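Local coordinates for protein nucleoside phosphorylase, putative (Trypanosoma brucei, PDB 3BJE) that catalyses, as a homodimeric uridine phosphorylase of the nucleoside phosphorylase family, the phosphate-dependent cleavage of uridine to uracil and ribose 1-phosphate, at residues A[167-171]-A[245-249]; A[214-218]-A[345-349]; A[218-223]-A[341-345]. One frame throughout, in Å; residues are numbered along the deposited sequence.

Interaction 1: residues A[167-171]-A[245-249]; sequences AIGMD and ATASG
The apolar centre is a small patch of alkyl groups on the Ile168/Ala245 face of the sheet, extended past the strand ends by Met170 and Ala247. Met170, with chi1 m, chi2 t and chi3 m, places its CE 4.0 Å from CB of Ala245 and 3.8 Å from CB of Ala247. Ile168 CB lies 4.4 Å from Ala245 CB, and helices 186-198 and 270-276 cover this face. The backbones run parallel, with end-to-end directions 3° apart. CA-CA spacings are 4.6 Å for Ile168 with Ala245, 5.2 Å for both Gly169 with Thr246 and Met170 with Ala247, and 4.7 Å for Asp171 with Ser248. Thr246 N donates to Ile168 O at 2.8 Å, nearly linearly (175°), and Met170 N donates to Thr246 O at 2.8 Å. Strand pairing ends as Met170 leaves extended geometry (phi/psi -86/-17); this turn also brings Asp171 N to Thr246 O, a weak bond of 3.4 Å. Thr246 (chi1 m) points to the other face, its CG2 4.0 Å from Asp171 OD1, while its OG1 hydrogen-bonds Glu292 of the ligand pockets. Asp171 (chi1 p) hydrogen-bonds Tyr207 OH through OD2 and Ser296 OG through OD1. At the polar edge Ser248 CB packs 4.1 Å from Asp171 CB, whereas Ser248 OG hydrogen-bonds OD1 of Asn172 of the second subunit, whose ND2 hydrogen-bonds Met170 O. This is a parallel strand pair in the central mixed sheet of the phosphorylase-superfamily alpha/beta fold, its ends meeting the dimer interface and the side chain of Ala247 about 6 Å from bound uracil.

Interaction 2: residues A[214-218]-A[345-349]; sequences NITKS and ALVSA
Ala345 opens the second segment, in the last turns of the C-terminal helix, and faces the helical turn 214-218 at its closest backbone point: CA of Ala345 and CA of Ser218 are 4.9 Å apart, with Ala345 CB 3.5 Å from Ser218 O. At Ser348 (chi1 p) OG stands 4.3 Å from Ser218 CB; one water donates to both Ser348 OG (2.6 Å) and Ser218 O (2.9 Å), while Ser348 OG also hydrogen-bonds Glu344 O. A second water donates to Ser348 O (3.3 Å) and Asn214 OD1 (2.9 Å). Finally, Ala349 carries the terminal carboxylate. Asn214 (chi1 t) donates from ND2 to Ala349 O at 2.8 Å and 164°. Ala349 CB meets Ile215 CD1 at 4.1 Å, and Ala349 CA lies 3.6 Å from Ser218 OG, which donates to Asn214 O (2.7 Å). This is helix-helix packing closed by a polar seam, where an asparagine near the start of helix 213-228 holds the C-terminal carboxylate.

Interaction 3: residues A[218-223]-A[341-345]; sequences SICAAC and IILEA
Small residues let two helices come close: the axes of 218-223 and 341-345 approach to 8.2 Å, with their N-to-C directions 127° apart (signed crossing angle 127°). CA-CA distances at the two closest points are 4.9 Å for Ser218 with Ala345 and 5.3 Å for Ala222 with Ile341. The methyl of Ala345 is one bump, lodged over the backbone of the other helix: its CB is 3.5 Å from Ser218 O, 3.6 Å from Ile219 CA and 3.9 Å from Ala222 CB. In return, Ala222 CB enters the shallow hollow between Ile341, Glu344 and Ala345, reaching Ile341 O at 3.2 Å and Glu344 CB at 4.2 Å. Ile341 (chi1 m, chi2 t) supplies the larger bump; its CG2 lies 3.8 Å from both Ala222 CB and Cys223 SG. Ile219 CG1 meets Ile342 CD1 (chi1 m, chi2 m) at 4.0 Å. Beneath, Ile219 and Ile342 both rest on Ile144 of strand 142-151, Ile342 also touches Ile47 of strand 45-49, and Cys223 packs on Tyr239 of strand 239-246: the helix pair lies against the central sheet.

In the fold
From the N terminus, the chain first reaches 167-171 at the end of strand 161-169, then helix 213-228, which supplies 214-218 and 218-223, before strand 239-246 leads into 245-249. Interaction 1 closes here, spanning 73 intervening residues. Interactions 2 and 3 close only when helix 329-348 returns, after 126 and 117 residues respectively; interaction 3 abuts interaction 2 along the same helix pair, sharing Ser218 and Ala345. Both cross interaction 1, because helix 213-228 lies within its loop while their partners come after it. The centre of interaction 1, which joins strands near the ligands, lies about 24 Å from those of interactions 2 and 3, on the opposite side of the chain's centre; the latter two, uniting two helices, have centres about 6 Å apart.

Interaction 1: residues A[167-171]-A[245-249]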
ATOM      1  N   ALA A 167      -9.032  13.787  -9.721  1.00 15.00           N
ATOM      2  CA  ALA A 167      -8.250  12.573  -9.544  1.00 16.42           C
ATOM      3  C   ALA A 167      -8.942  11.396 -10.226  1.00 16.95           C
ATOM      4  O   ALA A 167     -10.162  11.290 -10.212  1.00 14.30           O
ATOM      5  CB  ALA A 167      -8.104  12.264  -8.073  1.00 15.68           C
ATOM      6  N   ILE A 168      -8.131  10.519 -10.812  1.00 15.05           N
ATOM      7  CA  ILE A 168      -8.578   9.221 -11.304  1.00 15.00           C
ATOM      8  C   ILE A 168      -8.029   8.148 -10.389  1.00 15.47           C
ATOM      9  O   ILE A 168      -6.816   8.060 -10.191  1.00 14.99           O
ATOM     10  CB  ILE A 168      -8.063   8.944 -12.715  1.00 15.11           C
ATOM     11  CG1 ILE A 168      -8.558  10.012 -13.700  1.00 17.21           C
ATOM     12  CG2 ILE A 168      -8.510   7.545 -13.196  1.00 16.44           C
ATOM     13  CD1 ILE A 168      -7.628  10.203 -14.891  1.00 18.14           C
ATOM     14  N   GLY A 169      -8.924   7.350  -9.803  1.00 14.76           N
ATOM     15  CA  GLY A 169      -8.548   6.186  -9.018  1.00 15.23           C
ATOM     16  C   GLY A 169      -8.415   4.985  -9.916  1.00 15.43           C
ATOM     17  O   GLY A 169      -9.407   4.410 -10.332  1.00 15.73           O
ATOM     18  N   MET A 170      -7.179   4.617 -10.234  1.00 14.56           N
ATOM     19  CA  MET A 170      -6.906   3.360 -10.931  1.00 13.62           C
ATOM     20  C   MET A 170      -6.771   2.194  -9.934  1.00 13.47           C
ATOM     21  O   MET A 170      -6.772   1.032 -10.323  1.00 13.67           O
ATOM     22  CB  MET A 170      -5.650   3.482 -11.782  1.00 14.93           C
ATOM     23  CG  MET A 170      -5.673   4.693 -12.717  1.00 15.20           C
ATOM     24  SD  MET A 170      -4.281   4.778 -13.861  1.00 15.51           S
ATOM     25  CE  MET A 170      -2.920   4.970 -12.687  1.00 17.14           C
ATOM     26  N   ASP A 171      -6.568   2.544  -8.673  1.00 14.71           N
ATOM     27  CA  ASP A 171      -6.619   1.626  -7.564  1.00 13.57           C
ATOM     28  C   ASP A 171      -8.078   1.227  -7.323  1.00 13.54           C
ATOM     29  O   ASP A 171      -8.984   1.706  -8.024  1.00 15.68           O
ATOM     30  CB  ASP A 171      -6.088   2.340  -6.335  1.00 12.90           C
ATOM     31  CG  ASP A 171      -6.948   3.539  -5.970  1.00 15.46           C
ATOM     32  OD1 ASP A 171      -6.950   4.559  -6.714  1.00 14.70           O
ATOM     33  OD2 ASP A 171      -7.683   3.437  -4.953  1.00 16.48           O
ATOM     34  N   ALA A 245      -3.610  10.788 -11.750  1.00 14.21           N
ATOM     35  CA  ALA A 245      -3.984   9.374 -11.828  1.00 16.41           C
ATOM     36  C   ALA A 245      -3.244   8.595 -10.756  1.00 16.19           C
ATOM     37  O   ALA A 245      -2.017   8.635 -10.691  1.00 16.49           O
ATOM     38  CB  ALA A 245      -3.655   8.819 -13.218  1.00 15.27           C
ATOM     39  N   THR A 246      -3.989   7.901  -9.910  1.00 16.04           N
ATOM     40  CA  THR A 246      -3.415   7.147  -8.818  1.00 15.12           C
ATOM     41  C   THR A 246      -3.465   5.633  -9.074  1.00 15.70           C
ATOM     42  O   THR A 246      -4.498   5.074  -9.427  1.00 16.29           O
ATOM     43  CB  THR A 246      -4.139   7.458  -7.498  1.00 16.32           C
ATOM     44  OG1 THR A 246      -4.027   8.857  -7.213  1.00 16.43           O
ATOM     45  CG2 THR A 246      -3.585   6.627  -6.298  1.00 13.97           C
ATOM     46  N   ALA A 247      -2.318   5.003  -8.826  1.00 13.94           N
ATOM     47  CA  ALA A 247      -2.068   3.615  -9.157  1.00 15.25           C
ATOM     48  C   ALA A 247      -1.962   2.744  -7.916  1.00 16.04           C
ATOM     49  O   ALA A 247      -1.619   3.223  -6.817  1.00 18.11           O
ATOM     50  CB  ALA A 247      -0.748   3.509  -9.929  1.00 15.92           C
ATOM     51  N   SER A 248      -2.226   1.441  -8.100  1.00 15.09           N
ATOM     52  CA  SER A 248      -2.126   0.421  -7.033  1.00 14.90           C
ATOM     53  C   SER A 248      -0.793  -0.350  -7.075  1.00 14.30           C
ATOM     54  O   SER A 248      -0.689  -1.505  -6.673  1.00 15.93           O
ATOM     55  CB  SER A 248      -3.316  -0.519  -7.098  1.00 16.08           C
ATOM     56  OG  SER A 248      -3.478  -1.092  -8.389  1.00 15.85           O
ATOM     57  N   GLY A 249       0.227   0.360  -7.578  1.00 14.03           N
ATOM     58  CA  GLY A 249       1.602  -0.140  -7.701  1.00 14.92           C
ATOM     59  C   GLY A 249       2.444   0.908  -8.392  1.00 16.38           C
ATOM     60  O   GLY A 249       1.980   2.014  -8.649  1.00 16.61           O
TER

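Interaction 2: residues A[214-218]-A[345-349]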
ATOM      1  N   ASN A 214     -10.892  24.883  -2.156  1.00 22.21           N
ATOM      2  CA  ASN A 214     -10.175  25.751  -1.222  1.00 21.71           C
ATOM      3  C   ASN A 214      -8.717  25.334  -1.063  1.00 22.81           C
ATOM      4  O   ASN A 214      -7.829  26.175  -0.932  1.00 22.84           O
ATOM      5  CB  ASN A 214     -10.864  25.751   0.142  1.00 21.18           C
ATOM      6  CG  ASN A 214     -10.247  26.737   1.106  1.00 25.79           C
ATOM      7  OD1 ASN A 214     -10.015  27.895   0.761  1.00 26.94           O
ATOM      8  ND2 ASN A 214      -9.992  26.286   2.334  1.00 22.93           N
ATOM      9  N   ILE A 215      -8.473  24.026  -1.090  1.00 21.96           N
ATOM     10  CA  ILE A 215      -7.116  23.517  -0.986  1.00 22.20           C
ATOM     11  C   ILE A 215      -6.332  23.809  -2.270  1.00 22.72           C
ATOM     12  O   ILE A 215      -5.217  24.322  -2.203  1.00 25.33           O
ATOM     13  CB  ILE A 215      -7.106  22.026  -0.686  1.00 21.06           C
ATOM     14  CG1 ILE A 215      -7.740  21.766   0.692  1.00 21.01           C
ATOM     15  CG2 ILE A 215      -5.686  21.468  -0.751  1.00 25.11           C
ATOM     16  CD1 ILE A 215      -6.937  22.331   1.873  1.00 22.97           C
ATOM     17  N   THR A 216      -6.911  23.490  -3.429  1.00 23.21           N
ATOM     18  CA  THR A 216      -6.244  23.737  -4.703  1.00 24.11           C
ATOM     19  C   THR A 216      -5.922  25.221  -4.835  1.00 23.95           C
ATOM     20  O   THR A 216      -4.806  25.581  -5.207  1.00 26.78           O
ATOM     21  CB  THR A 216      -7.104  23.297  -5.910  1.00 22.96           C
ATOM     22  OG1 THR A 216      -7.426  21.901  -5.792  1.00 24.45           O
ATOM     23  CG2 THR A 216      -6.361  23.493  -7.216  1.00 24.32           C
ATOM     24  N   LYS A 217      -6.891  26.079  -4.514  1.00 24.10           N
ATOM     25  CA  LYS A 217      -6.718  27.536  -4.614  1.00 26.67           C
ATOM     26  C   LYS A 217      -5.599  28.016  -3.702  1.00 22.15           C
ATOM     27  O   LYS A 217      -4.758  28.816  -4.112  1.00 25.61           O
ATOM     28  CB  LYS A 217      -8.020  28.263  -4.259  1.00 26.98           C
ATOM     29  CG  LYS A 217      -8.006  29.778  -4.495  1.00 32.67           C
ATOM     30  CD  LYS A 217      -9.164  30.456  -3.762  1.00 33.09           C
ATOM     31  CE  LYS A 217      -9.290  31.929  -4.146  1.00 35.94           C
ATOM     32  NZ  LYS A 217     -10.377  32.637  -3.401  1.00 41.17           N
ATOM     33  N   SER A 218      -5.601  27.528  -2.462  0.50 21.27           N
ATOM     34  CA  SER A 218      -4.585  27.892  -1.476  0.50 19.62           C
ATOM     35  C   SER A 218      -3.175  27.509  -1.935  0.50 19.79           C
ATOM     36  O   SER A 218      -2.242  28.314  -1.835  0.50 21.23           O
ATOM     37  CB  SER A 218      -4.896  27.249  -0.123  0.50 20.11           C
ATOM     38  OG  SER A 218      -6.094  27.768   0.434  0.50 21.02           O
ATOM     39  N   ALA A 345       0.265  27.327   2.277  1.00 23.20           N
ATOM     40  CA  ALA A 345      -1.072  27.060   1.763  1.00 21.31           C
ATOM     41  C   ALA A 345      -1.949  26.478   2.854  1.00 22.96           C
ATOM     42  O   ALA A 345      -3.120  26.828   2.975  1.00 21.53           O
ATOM     43  CB  ALA A 345      -1.011  26.101   0.540  1.00 22.65           C
ATOM     44  N   LEU A 346      -1.353  25.606   3.658  1.00 22.46           N
ATOM     45  CA  LEU A 346      -2.068  24.878   4.681  1.00 21.63           C
ATOM     46  C   LEU A 346      -2.603  25.820   5.765  1.00 22.71           C
ATOM     47  O   LEU A 346      -3.767  25.733   6.138  1.00 21.82           O
ATOM     48  CB  LEU A 346      -1.144  23.830   5.298  1.00 22.49           C
ATOM     49  CG  LEU A 346      -1.801  22.887   6.302  1.00 24.04           C
ATOM     50  CD1 LEU A 346      -2.941  22.083   5.656  1.00 21.34           C
ATOM     51  CD2 LEU A 346      -0.775  21.935   6.936  1.00 23.42           C
ATOM     52  N   VAL A 347      -1.767  26.730   6.254  1.00 21.75           N
ATOM     53  CA  VAL A 347      -2.206  27.649   7.318  1.00 22.07           C
ATOM     54  C   VAL A 347      -3.099  28.772   6.805  1.00 22.71           C
ATOM     55  O   VAL A 347      -3.744  29.454   7.598  1.00 23.94           O
ATOM     56  CB  VAL A 347      -1.024  28.243   8.117  1.00 22.39           C
ATOM     57  CG1 VAL A 347      -0.144  27.137   8.675  1.00 21.13           C
ATOM     58  CG2 VAL A 347      -0.202  29.230   7.271  1.00 20.57           C
ATOM     59  N   SER A 348      -3.143  28.969   5.495  1.00 22.60           N
ATOM     60  CA  SER A 348      -4.026  29.977   4.921  1.00 24.92           C
ATOM     61  C   SER A 348      -5.354  29.396   4.424  1.00 26.38           C
ATOM     62  O   SER A 348      -6.266  30.152   4.069  1.00 25.32           O
ATOM     63  CB  SER A 348      -3.310  30.720   3.804  1.00 25.11           C
ATOM     64  OG  SER A 348      -2.964  29.865   2.753  1.00 31.25           O
ATOM     65  N   ALA A 349      -5.467  28.062   4.420  1.00 24.66           N
ATOM     66  CA  ALA A 349      -6.680  27.395   3.975  1.00 25.88           C
ATOM     67  C   ALA A 349      -7.808  27.622   4.962  1.00 26.32           C
ATOM     68  O   ALA A 349      -8.972  27.625   4.587  1.00 28.25           O
ATOM     69  CB  ALA A 349      -6.432  25.901   3.812  1.00 25.19           C
ATOM     70  OXT ALA A 349      -7.593  27.792   6.162  1.00 26.84           O
TER
HETATM   71  O   HOH W   1      -8.890  30.204   2.109  1.00 46.69           O
HETATM   72  O   HOH W   2      -2.135  30.298   0.282  1.00 29.20           O

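Interaction 3: residues A[218-223]-A[341-345]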
ATOM      1  N   SER A 218      -5.601  27.528  -2.462  0.50 21.27           N
ATOM      2  CA  SER A 218      -4.585  27.892  -1.476  0.50 19.62           C
ATOM      3  C   SER A 218      -3.175  27.509  -1.935  0.50 19.79           C
ATOM      4  O   SER A 218      -2.242  28.314  -1.835  0.50 21.23           O
ATOM      5  CB  SER A 218      -4.896  27.249  -0.123  0.50 20.11           C
ATOM      6  OG  SER A 218      -6.094  27.768   0.434  0.50 21.02           O
ATOM      7  N   ILE A 219      -3.024  26.290  -2.448  1.00 19.26           N
ATOM      8  CA  ILE A 219      -1.732  25.827  -2.972  1.00 18.57           C
ATOM      9  C   ILE A 219      -1.222  26.740  -4.111  1.00 19.20           C
ATOM     10  O   ILE A 219      -0.081  27.217  -4.077  1.00 21.63           O
ATOM     11  CB  ILE A 219      -1.785  24.365  -3.430  1.00 20.24           C
ATOM     12  CG1 ILE A 219      -2.030  23.438  -2.230  1.00 22.77           C
ATOM     13  CG2 ILE A 219      -0.469  23.990  -4.118  1.00 20.40           C
ATOM     14  CD1 ILE A 219      -2.456  22.005  -2.605  1.00 18.92           C
ATOM     15  N   CYS A 220      -2.093  27.013  -5.080  1.00 21.05           N
ATOM     16  CA  CYS A 220      -1.729  27.852  -6.228  1.00 21.16           C
ATOM     17  C   CYS A 220      -1.345  29.259  -5.808  1.00 21.67           C
ATOM     18  O   CYS A 220      -0.353  29.812  -6.297  1.00 22.48           O
ATOM     19  CB  CYS A 220      -2.873  27.905  -7.240  1.00 22.29           C
ATOM     20  SG  CYS A 220      -3.185  26.297  -7.987  1.00 30.09           S
ATOM     21  N   ALA A 221      -2.138  29.842  -4.913  1.00 22.65           N
ATOM     22  CA  ALA A 221      -1.827  31.152  -4.366  1.00 21.71           C
ATOM     23  C   ALA A 221      -0.472  31.151  -3.667  1.00 19.36           C
ATOM     24  O   ALA A 221       0.291  32.105  -3.793  1.00 23.49           O
ATOM     25  CB  ALA A 221      -2.925  31.616  -3.425  1.00 22.49           C
ATOM     26  N   ALA A 222      -0.168  30.083  -2.936  1.00 19.97           N
ATOM     27  CA  ALA A 222       1.116  29.984  -2.252  1.00 18.47           C
ATOM     28  C   ALA A 222       2.281  29.888  -3.247  1.00 19.99           C
ATOM     29  O   ALA A 222       3.340  30.473  -3.022  1.00 20.76           O
ATOM     30  CB  ALA A 222       1.124  28.818  -1.270  1.00 20.26           C
ATOM     31  N   CYS A 223       2.074  29.165  -4.350  1.00 19.77           N
ATOM     32  CA  CYS A 223       3.078  29.085  -5.419  1.00 18.07           C
ATOM     33  C   CYS A 223       3.337  30.453  -6.013  1.00 18.08           C
ATOM     34  O   CYS A 223       4.486  30.867  -6.169  1.00 21.91           O
ATOM     35  CB  CYS A 223       2.623  28.160  -6.541  1.00 19.27           C
ATOM     36  SG  CYS A 223       2.622  26.403  -6.096  1.00 22.55           S
ATOM     37  N   ILE A 341       5.962  26.301   0.479  1.00 23.29           N
ATOM     38  CA  ILE A 341       4.734  26.607  -0.245  1.00 23.76           C
ATOM     39  C   ILE A 341       3.526  25.878   0.370  1.00 21.86           C
ATOM     40  O   ILE A 341       2.461  26.475   0.538  1.00 24.33           O
ATOM     41  CB  ILE A 341       4.879  26.240  -1.751  1.00 24.28           C
ATOM     42  CG1 ILE A 341       5.750  27.279  -2.462  1.00 23.48           C
ATOM     43  CG2 ILE A 341       3.520  26.098  -2.427  1.00 21.52           C
ATOM     44  CD1 ILE A 341       6.297  26.821  -3.803  1.00 22.16           C
ATOM     45  N   ILE A 342       3.685  24.590   0.667  1.00 20.56           N
ATOM     46  CA  ILE A 342       2.576  23.804   1.228  1.00 22.26           C
ATOM     47  C   ILE A 342       2.235  24.212   2.668  1.00 23.37           C
ATOM     48  O   ILE A 342       1.062  24.235   3.037  1.00 22.69           O
ATOM     49  CB  ILE A 342       2.834  22.284   1.118  1.00 22.41           C
ATOM     50  CG1 ILE A 342       2.877  21.874  -0.357  1.00 23.35           C
ATOM     51  CG2 ILE A 342       1.740  21.498   1.843  1.00 22.77           C
ATOM     52  CD1 ILE A 342       1.585  22.166  -1.089  1.00 23.75           C
ATOM     53  N   LEU A 343       3.241  24.547   3.475  1.00 22.55           N
ATOM     54  CA  LEU A 343       2.976  25.051   4.828  1.00 23.01           C
ATOM     55  C   LEU A 343       2.192  26.356   4.743  1.00 22.65           C
ATOM     56  O   LEU A 343       1.214  26.565   5.478  1.00 23.61           O
ATOM     57  CB  LEU A 343       4.276  25.223   5.614  1.00 22.18           C
ATOM     58  CG  LEU A 343       4.877  23.912   6.151  1.00 23.49           C
ATOM     59  CD1 LEU A 343       6.339  24.075   6.590  1.00 23.93           C
ATOM     60  CD2 LEU A 343       4.037  23.339   7.293  1.00 25.85           C
ATOM     61  N   GLU A 344       2.611  27.239   3.837  1.00 21.99           N
ATOM     62  CA  GLU A 344       1.908  28.497   3.633  1.00 22.56           C
ATOM     63  C   GLU A 344       0.465  28.246   3.217  1.00 21.77           C
ATOM     64  O   GLU A 344      -0.452  28.879   3.733  1.00 22.30           O
ATOM     65  CB  GLU A 344       2.603  29.359   2.587  1.00 25.09           C
ATOM     66  CG  GLU A 344       3.944  29.921   3.056  1.00 25.38           C
ATOM     67  CD  GLU A 344       3.821  31.068   4.049  1.00 28.79           C
ATOM     68  OE1 GLU A 344       2.831  31.827   3.986  1.00 32.55           O
ATOM     69  OE2 GLU A 344       4.739  31.209   4.880  1.00 29.23           O
ATOM     70  N   ALA A 345       0.265  27.327   2.277  1.00 23.20           N
ATOM     71  CA  ALA A 345      -1.072  27.060   1.763  1.00 21.31           C
ATOM     72  C   ALA A 345      -1.949  26.478   2.854  1.00 22.96           C
ATOM     73  O   ALA A 345      -3.120  26.828   2.975  1.00 21.53           O
ATOM     74  CB  ALA A 345      -1.011  26.101   0.540  1.00 22.65           C
TER